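PDB 4AB5: transcriptional regulator, LYSR family, which probably switches genes of methionine biosynthesis on or off as a MetR-like DNA-binding regulator, represented here by its regulatory domain. Local coordinates for residues M27-P32 and C202-E207; T190-T193 and Y197-N200. All blocks are in the same frame, centred on the assembly; numbering follows the deposited sequence.

Contact 1 (M27-P32 and C202-E207)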
HETATM    1  N   MSE B  27       7.123   9.244 -11.389  1.00 41.63           N
HETATM    2  CA  MSE B  27       6.197  10.362 -11.608  1.00 41.85           C
HETATM    3  C   MSE B  27       6.731  11.626 -10.949  1.00 42.78           C
HETATM    4  O   MSE B  27       6.593  12.711 -11.508  1.00 42.15           O
HETATM    5  CB  MSE B  27       4.803  10.047 -11.039  1.00 44.51           C
HETATM    6  CG  MSE B  27       3.974   9.130 -11.913  1.00 53.57           C
HETATM    7 SE   MSE B  27       2.246   8.732 -11.085  1.00 63.27          SE
HETATM    8  CE  MSE B  27       1.294  10.428 -11.438  1.00 60.74           C
ATOM      9  N   GLY B  28       7.340  11.462  -9.769  1.00 38.13           N
ATOM     10  CA  GLY B  28       7.931  12.540  -8.981  1.00 36.95           C
ATOM     11  C   GLY B  28       9.135  13.202  -9.621  1.00 40.41           C
ATOM     12  O   GLY B  28       9.435  14.358  -9.310  1.00 39.79           O
ATOM     13  N   GLU B  29       9.846  12.461 -10.499  1.00 37.94           N
ATOM     14  CA  GLU B  29      11.024  12.922 -11.252  1.00 38.64           C
ATOM     15  C   GLU B  29      10.567  13.569 -12.564  1.00 42.25           C
ATOM     16  O   GLU B  29      11.081  14.620 -12.944  1.00 44.02           O
ATOM     17  CB  GLU B  29      11.997  11.746 -11.502  1.00 40.64           C
ATOM     18  CG  GLU B  29      13.355  12.155 -12.054  1.00 53.92           C
ATOM     19  CD  GLU B  29      14.364  11.027 -12.161  1.00 77.13           C
ATOM     20  OE1 GLU B  29      15.073  10.763 -11.163  1.00 77.55           O
ATOM     21  OE2 GLU B  29      14.444  10.395 -13.238  1.00 68.76           O
ATOM     22  N   PHE B  30       9.595  12.940 -13.240  1.00 37.89           N
ATOM     23  CA  PHE B  30       8.995  13.407 -14.493  1.00 38.07           C
ATOM     24  C   PHE B  30       8.306  14.782 -14.323  1.00 40.64           C
ATOM     25  O   PHE B  30       8.493  15.659 -15.162  1.00 39.48           O
ATOM     26  CB  PHE B  30       7.988  12.358 -15.009  1.00 39.47           C
ATOM     27  CG  PHE B  30       7.200  12.743 -16.241  1.00 41.70           C
ATOM     28  CD1 PHE B  30       5.980  13.406 -16.129  1.00 44.14           C
ATOM     29  CD2 PHE B  30       7.652  12.400 -17.507  1.00 45.34           C
ATOM     30  CE1 PHE B  30       5.255  13.773 -17.263  1.00 47.85           C
ATOM     31  CE2 PHE B  30       6.913  12.742 -18.641  1.00 47.56           C
ATOM     32  CZ  PHE B  30       5.731  13.443 -18.513  1.00 46.92           C
ATOM     33  N   ARG B  31       7.481  14.938 -13.265  1.00 37.23           N
ATOM     34  CA  ARG B  31       6.708  16.152 -12.998  1.00 37.52           C
ATOM     35  C   ARG B  31       7.463  17.479 -13.154  1.00 44.40           C
ATOM     36  O   ARG B  31       7.047  18.237 -14.027  1.00 44.95           O
ATOM     37  CB  ARG B  31       5.940  16.047 -11.684  1.00 36.62           C
ATOM     38  CG  ARG B  31       4.937  17.171 -11.413  1.00 43.20           C
ATOM     39  CD  ARG B  31       3.915  16.744 -10.367  1.00 50.72           C
ATOM     40  NE  ARG B  31       4.569  16.051  -9.259  1.00 58.69           N
ATOM     41  CZ  ARG B  31       4.312  14.808  -8.876  1.00 60.01           C
ATOM     42  NH1 ARG B  31       3.334  14.118  -9.448  1.00 36.55           N
ATOM     43  NH2 ARG B  31       4.991  14.265  -7.881  1.00 53.50           N
ATOM     44  N   PRO B  32       8.579  17.779 -12.416  1.00 41.40           N
ATOM     45  CA  PRO B  32       9.274  19.059 -12.645  1.00 42.28           C
ATOM     46  C   PRO B  32       9.870  19.222 -14.046  1.00 48.06           C
ATOM     47  O   PRO B  32      10.044  20.361 -14.498  1.00 48.67           O
ATOM     48  CB  PRO B  32      10.366  19.061 -11.574  1.00 43.82           C
ATOM     49  CG  PRO B  32      10.569  17.628 -11.225  1.00 46.86           C
ATOM     50  CD  PRO B  32       9.228  17.015 -11.324  1.00 41.74           C
ATOM     51  N   CYS B 202       9.238   6.550 -19.949  1.00 40.62           N
ATOM     52  CA  CYS B 202       9.735   5.174 -20.004  1.00 41.23           C
ATOM     53  C   CYS B 202      11.224   5.101 -19.739  1.00 46.59           C
ATOM     54  O   CYS B 202      11.669   4.181 -19.043  1.00 46.78           O
ATOM     55  CB  CYS B 202       9.370   4.515 -21.320  1.00 42.87           C
ATOM     56  SG  CYS B 202       7.595   4.490 -21.648  1.00 46.82           S
ATOM     57  N   GLN B 203      11.996   6.084 -20.248  1.00 44.15           N
ATOM     58  CA  GLN B 203      13.432   6.119 -19.974  1.00 44.55           C
ATOM     59  C   GLN B 203      13.741   6.479 -18.518  1.00 47.03           C
ATOM     60  O   GLN B 203      14.731   5.988 -17.987  1.00 47.35           O
ATOM     61  CB  GLN B 203      14.258   6.894 -21.018  1.00 47.19           C
ATOM     62  CG  GLN B 203      14.046   8.395 -21.083  1.00 72.31           C
ATOM     63  CD  GLN B 203      14.801   9.021 -22.233  1.00100.80           C
ATOM     64  OE1 GLN B 203      16.035   8.959 -22.309  1.00 99.82           O
ATOM     65  NE2 GLN B 203      14.078   9.652 -23.150  1.00 92.98           N
ATOM     66  N   ILE B 204      12.837   7.249 -17.852  1.00 41.44           N
ATOM     67  CA  ILE B 204      12.921   7.602 -16.428  1.00 39.44           C
ATOM     68  C   ILE B 204      12.689   6.334 -15.606  1.00 40.69           C
ATOM     69  O   ILE B 204      13.490   6.049 -14.718  1.00 40.10           O
ATOM     70  CB  ILE B 204      11.957   8.775 -16.057  1.00 42.05           C
ATOM     71  CG1 ILE B 204      12.502  10.138 -16.571  1.00 42.39           C
ATOM     72  CG2 ILE B 204      11.669   8.846 -14.541  1.00 43.09           C
ATOM     73  CD1 ILE B 204      11.433  11.315 -16.645  1.00 42.58           C
ATOM     74  N   ILE B 205      11.626   5.549 -15.932  1.00 35.94           N
ATOM     75  CA  ILE B 205      11.292   4.277 -15.264  1.00 34.12           C
ATOM     76  C   ILE B 205      12.504   3.317 -15.330  1.00 40.24           C
ATOM     77  O   ILE B 205      12.856   2.714 -14.312  1.00 39.31           O
ATOM     78  CB  ILE B 205      10.012   3.631 -15.883  1.00 36.14           C
ATOM     79  CG1 ILE B 205       8.714   4.402 -15.517  1.00 35.13           C
ATOM     80  CG2 ILE B 205       9.894   2.142 -15.536  1.00 34.97           C
ATOM     81  CD1 ILE B 205       7.436   3.987 -16.418  1.00 34.29           C
ATOM     82  N   ARG B 206      13.140   3.199 -16.526  1.00 38.86           N
ATOM     83  CA  ARG B 206      14.294   2.326 -16.758  1.00 39.52           C
ATOM     84  C   ARG B 206      15.550   2.762 -16.007  1.00 45.36           C
ATOM     85  O   ARG B 206      16.144   1.934 -15.316  1.00 46.67           O
ATOM     86  CB  ARG B 206      14.575   2.135 -18.256  1.00 39.47           C
ATOM     87  CG  ARG B 206      13.586   1.214 -18.956  1.00 42.25           C
ATOM     88  CD  ARG B 206      14.032   0.857 -20.373  1.00 42.64           C
ATOM     89  NE  ARG B 206      14.101   2.028 -21.246  1.00 43.82           N
ATOM     90  CZ  ARG B 206      13.107   2.465 -22.012  1.00 57.71           C
ATOM     91  NH1 ARG B 206      11.954   1.804 -22.060  1.00 36.69           N
ATOM     92  NH2 ARG B 206      13.262   3.561 -22.748  1.00 49.71           N
ATOM     93  N   GLU B 207      15.941   4.050 -16.107  1.00 42.09           N
ATOM     94  CA  GLU B 207      17.119   4.585 -15.406  1.00 42.08           C
ATOM     95  C   GLU B 207      16.971   4.434 -13.909  1.00 42.25           C
ATOM     96  O   GLU B 207      17.933   4.054 -13.250  1.00 41.50           O
ATOM     97  CB  GLU B 207      17.378   6.064 -15.747  1.00 44.05           C
ATOM     98  CG  GLU B 207      17.922   6.302 -17.147  1.00 60.43           C
ATOM     99  CD  GLU B 207      18.022   7.752 -17.598  1.00 90.27           C
ATOM    100  OE1 GLU B 207      17.251   8.607 -17.099  1.00 84.12           O
ATOM    101  OE2 GLU B 207      18.853   8.019 -18.496  1.00 87.80           O
TER

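Contact 2 (T190-T193 and Y197-N200)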
ATOM      1  N   THR B 190      -0.181   3.531 -30.997  1.00 53.57           N
ATOM      2  CA  THR B 190       0.799   3.677 -32.076  1.00 54.98           C
ATOM      3  C   THR B 190       0.867   5.125 -32.594  1.00 60.87           C
ATOM      4  O   THR B 190       1.955   5.571 -32.960  1.00 61.35           O
ATOM      5  CB  THR B 190       0.591   2.590 -33.151  1.00 58.24           C
ATOM      6  OG1 THR B 190       0.531   1.328 -32.489  1.00 59.15           O
ATOM      7  CG2 THR B 190       1.716   2.552 -34.180  1.00 53.22           C
ATOM      8  N   GLU B 191      -0.266   5.871 -32.564  1.00 58.13           N
ATOM      9  CA  GLU B 191      -0.319   7.279 -32.981  1.00 58.64           C
ATOM     10  C   GLU B 191       0.550   8.146 -32.061  1.00 61.14           C
ATOM     11  O   GLU B 191       1.147   9.111 -32.520  1.00 62.61           O
ATOM     12  CB  GLU B 191      -1.772   7.808 -32.981  1.00 60.55           C
ATOM     13  CG  GLU B 191      -1.973   9.137 -33.720  1.00 77.95           C
ATOM     14  CD  GLU B 191      -1.652  10.427 -32.972  1.00105.13           C
ATOM     15  OE1 GLU B 191      -2.220  10.637 -31.875  1.00115.59           O
ATOM     16  OE2 GLU B 191      -0.840  11.234 -33.484  1.00 88.48           O
ATOM     17  N   ASP B 192       0.628   7.791 -30.783  1.00 55.71           N
ATOM     18  CA  ASP B 192       1.354   8.541 -29.764  1.00 53.90           C
ATOM     19  C   ASP B 192       2.859   8.247 -29.660  1.00 58.64           C
ATOM     20  O   ASP B 192       3.538   8.870 -28.833  1.00 58.09           O
ATOM     21  CB  ASP B 192       0.649   8.380 -28.410  1.00 53.87           C
ATOM     22  CG  ASP B 192      -0.674   9.110 -28.281  1.00 62.08           C
ATOM     23  OD1 ASP B 192      -1.141   9.676 -29.279  1.00 64.09           O
ATOM     24  OD2 ASP B 192      -1.237   9.117 -27.181  1.00 70.36           O
ATOM     25  N   THR B 193       3.393   7.335 -30.510  1.00 55.59           N
ATOM     26  CA  THR B 193       4.825   6.964 -30.539  1.00 55.09           C
ATOM     27  C   THR B 193       5.774   8.172 -30.755  1.00 58.23           C
ATOM     28  O   THR B 193       6.964   8.091 -30.432  1.00 56.90           O
ATOM     29  CB  THR B 193       5.098   5.882 -31.591  1.00 62.01           C
ATOM     30  OG1 THR B 193       4.558   6.282 -32.855  1.00 63.96           O
ATOM     31  CG2 THR B 193       4.622   4.499 -31.181  1.00 58.57           C
ATOM     32  N   TYR B 197       7.461  13.144 -24.226  1.00 47.50           N
ATOM     33  CA  TYR B 197       7.252  12.919 -22.799  1.00 44.52           C
ATOM     34  C   TYR B 197       6.896  11.492 -22.451  1.00 48.16           C
ATOM     35  O   TYR B 197       7.344  11.004 -21.412  1.00 46.87           O
ATOM     36  CB  TYR B 197       6.272  13.920 -22.178  1.00 44.03           C
ATOM     37  CG  TYR B 197       4.901  13.978 -22.812  1.00 44.17           C
ATOM     38  CD1 TYR B 197       3.887  13.109 -22.410  1.00 44.53           C
ATOM     39  CD2 TYR B 197       4.581  14.972 -23.731  1.00 46.01           C
ATOM     40  CE1 TYR B 197       2.611  13.176 -22.969  1.00 45.89           C
ATOM     41  CE2 TYR B 197       3.302  15.066 -24.277  1.00 46.71           C
ATOM     42  CZ  TYR B 197       2.322  14.157 -23.904  1.00 52.28           C
ATOM     43  OH  TYR B 197       1.061  14.229 -24.447  1.00 50.07           O
ATOM     44  N   LEU B 198       6.107  10.819 -23.326  1.00 45.17           N
ATOM     45  CA  LEU B 198       5.713   9.421 -23.152  1.00 44.36           C
ATOM     46  C   LEU B 198       6.957   8.558 -23.196  1.00 49.42           C
ATOM     47  O   LEU B 198       7.168   7.750 -22.298  1.00 49.58           O
ATOM     48  CB  LEU B 198       4.718   8.968 -24.240  1.00 44.82           C
ATOM     49  CG  LEU B 198       3.312   9.568 -24.198  1.00 48.79           C
ATOM     50  CD1 LEU B 198       2.475   9.020 -25.320  1.00 49.15           C
ATOM     51  CD2 LEU B 198       2.615   9.278 -22.868  1.00 50.34           C
ATOM     52  N   ASN B 199       7.813   8.792 -24.198  1.00 46.83           N
ATOM     53  CA  ASN B 199       9.083   8.111 -24.380  1.00 46.59           C
ATOM     54  C   ASN B 199      10.037   8.424 -23.238  1.00 48.17           C
ATOM     55  O   ASN B 199      10.707   7.515 -22.750  1.00 46.22           O
ATOM     56  CB  ASN B 199       9.696   8.475 -25.733  1.00 46.56           C
ATOM     57  CG  ASN B 199      10.075   7.291 -26.558  1.00 76.93           C
ATOM     58  OD1 ASN B 199      11.255   7.045 -26.811  1.00 76.73           O
ATOM     59  ND2 ASN B 199       9.118   6.431 -26.872  1.00 69.34           N
ATOM     60  N   ASN B 200      10.063   9.703 -22.787  1.00 44.56           N
ATOM     61  CA  ASN B 200      10.919  10.131 -21.692  1.00 43.55           C
ATOM     62  C   ASN B 200      10.458   9.557 -20.345  1.00 46.81           C
ATOM     63  O   ASN B 200      11.302   9.288 -19.489  1.00 46.47           O
ATOM     64  CB  ASN B 200      11.099  11.645 -21.683  1.00 43.45           C
ATOM     65  CG  ASN B 200      12.064  12.132 -20.649  1.00 67.45           C
ATOM     66  OD1 ASN B 200      13.258  11.803 -20.630  1.00 67.38           O
ATOM     67  ND2 ASN B 200      11.530  12.866 -19.714  1.00 56.12           N
TER

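Contact 1 (M27-P32 and C202-E207)
Ile-204 is the residue of 202-207 that meets 27-32: its CD1 packs on Phe-30, while CG2, and less closely CG1, faces Glu-29 OE2. At Ile-204 the backbones lie 7.3 Å apart, measured between its CA and the CA of Phe-30. CG1 stands beside the backbone N and anti to the carbonyl carbon (chi1 -75°), and the extended chain beyond carries CD1 to the base of Phe-30. CD1 lies 3.9 Å from Phe-30 CA and 4.0 Å from Phe-30 CB, at the ring's edge and near its plane, the two side chains crossing at about a right angle. The other branch, CG2, meets the carboxylate of Glu-29, with OE2 3.4 Å from Ile-204 CG2. Glu-29 reaches there because its chain runs out extended, CG anti to the backbone N (chi1 -170°); OE1 is engaged in a salt bridge with Arg-208. Ile-205 turns away from 27-32 and packs on Trp-22, Leu-23 and Ala-26 of helix 20-33 and on strand 72-86, while Arg-206 hydrogen-bonds through NH1 to Pro-76 O. Glu-207 brings OE1 to 5.1 Å from Glu-29 OE2, a like-charge approach that Arg-208 probably eases. Phe-30 meets Phe-201 of the facing helix edge to face and stacks on Trp-34 just beyond its own helix, while Arg-31 hydrogen-bonds Gln-145 of the second subunit. This is the packing of an N-terminal helix on the C-terminal helix over a central sheet, as in the first subdomain of the periplasmic-binding-protein-like fold of LysR regulatory domains.

Contact 2 (T190-T193 and Y197-N200)
This is a short-range van der Waals contact, in which the loop leaving strand 171-189 folds back on the first part of helix 196-212. Its substance is one leucine methyl group set against one aspartate. Leu-198 CD1 lies 3.6 Å from Asp-192 CB and 3.7 Å from Asp-192 O, so it touches the root of the acid and its backbone rather than mainly the carboxylate. The leucine gets there with CG anti to its carbonyl carbon (chi1 -69°) and CD1 at the end of an extended chain. The carboxylate is occupied elsewhere, Asp-192 OD2 forming a salt bridge with Arg-189 at the end of the strand. The loop is tied into a compact turn by Thr-193, whose OG1 donates to Thr-190 O at 2.7 Å, the C=O...donor angle being 159° and the donor tilted 17° from the carbonyl plane. Beside the leucine contact, Thr-193 O and Asn-199 ND2 come only to 4.5 Å, too far for a bond. Around it, Leu-198 and Thr-193 both rest on Ile-188 of strand 171-189, while strand 72-86 adds Ser-73 touching Thr-193 and Gln-75 beside Asn-199, placing the junction between the helix and two paired antiparallel strands.

Contacts 1 and 2 share helix 196-212, their centres about 14 Å apart and on the same side of the chain's centre. In chain order come 27-32, then 190-193, 197-200 and 202-207, so the short-range contact 2 falls within the long span bridged by contact 1. The helix thus meets its own lead-in loop near its start and helix 20-33 a turn or two later. The two contacts also touch directly, Phe-30 CE2 lying 3.3 Å from Tyr-197 O. Strand 72-86 borders both. Contact 1 brings the early helix 20-33 and the late helix 196-212 together, with the second subunit close by, while contact 2 packs the loop that leads into that late helix.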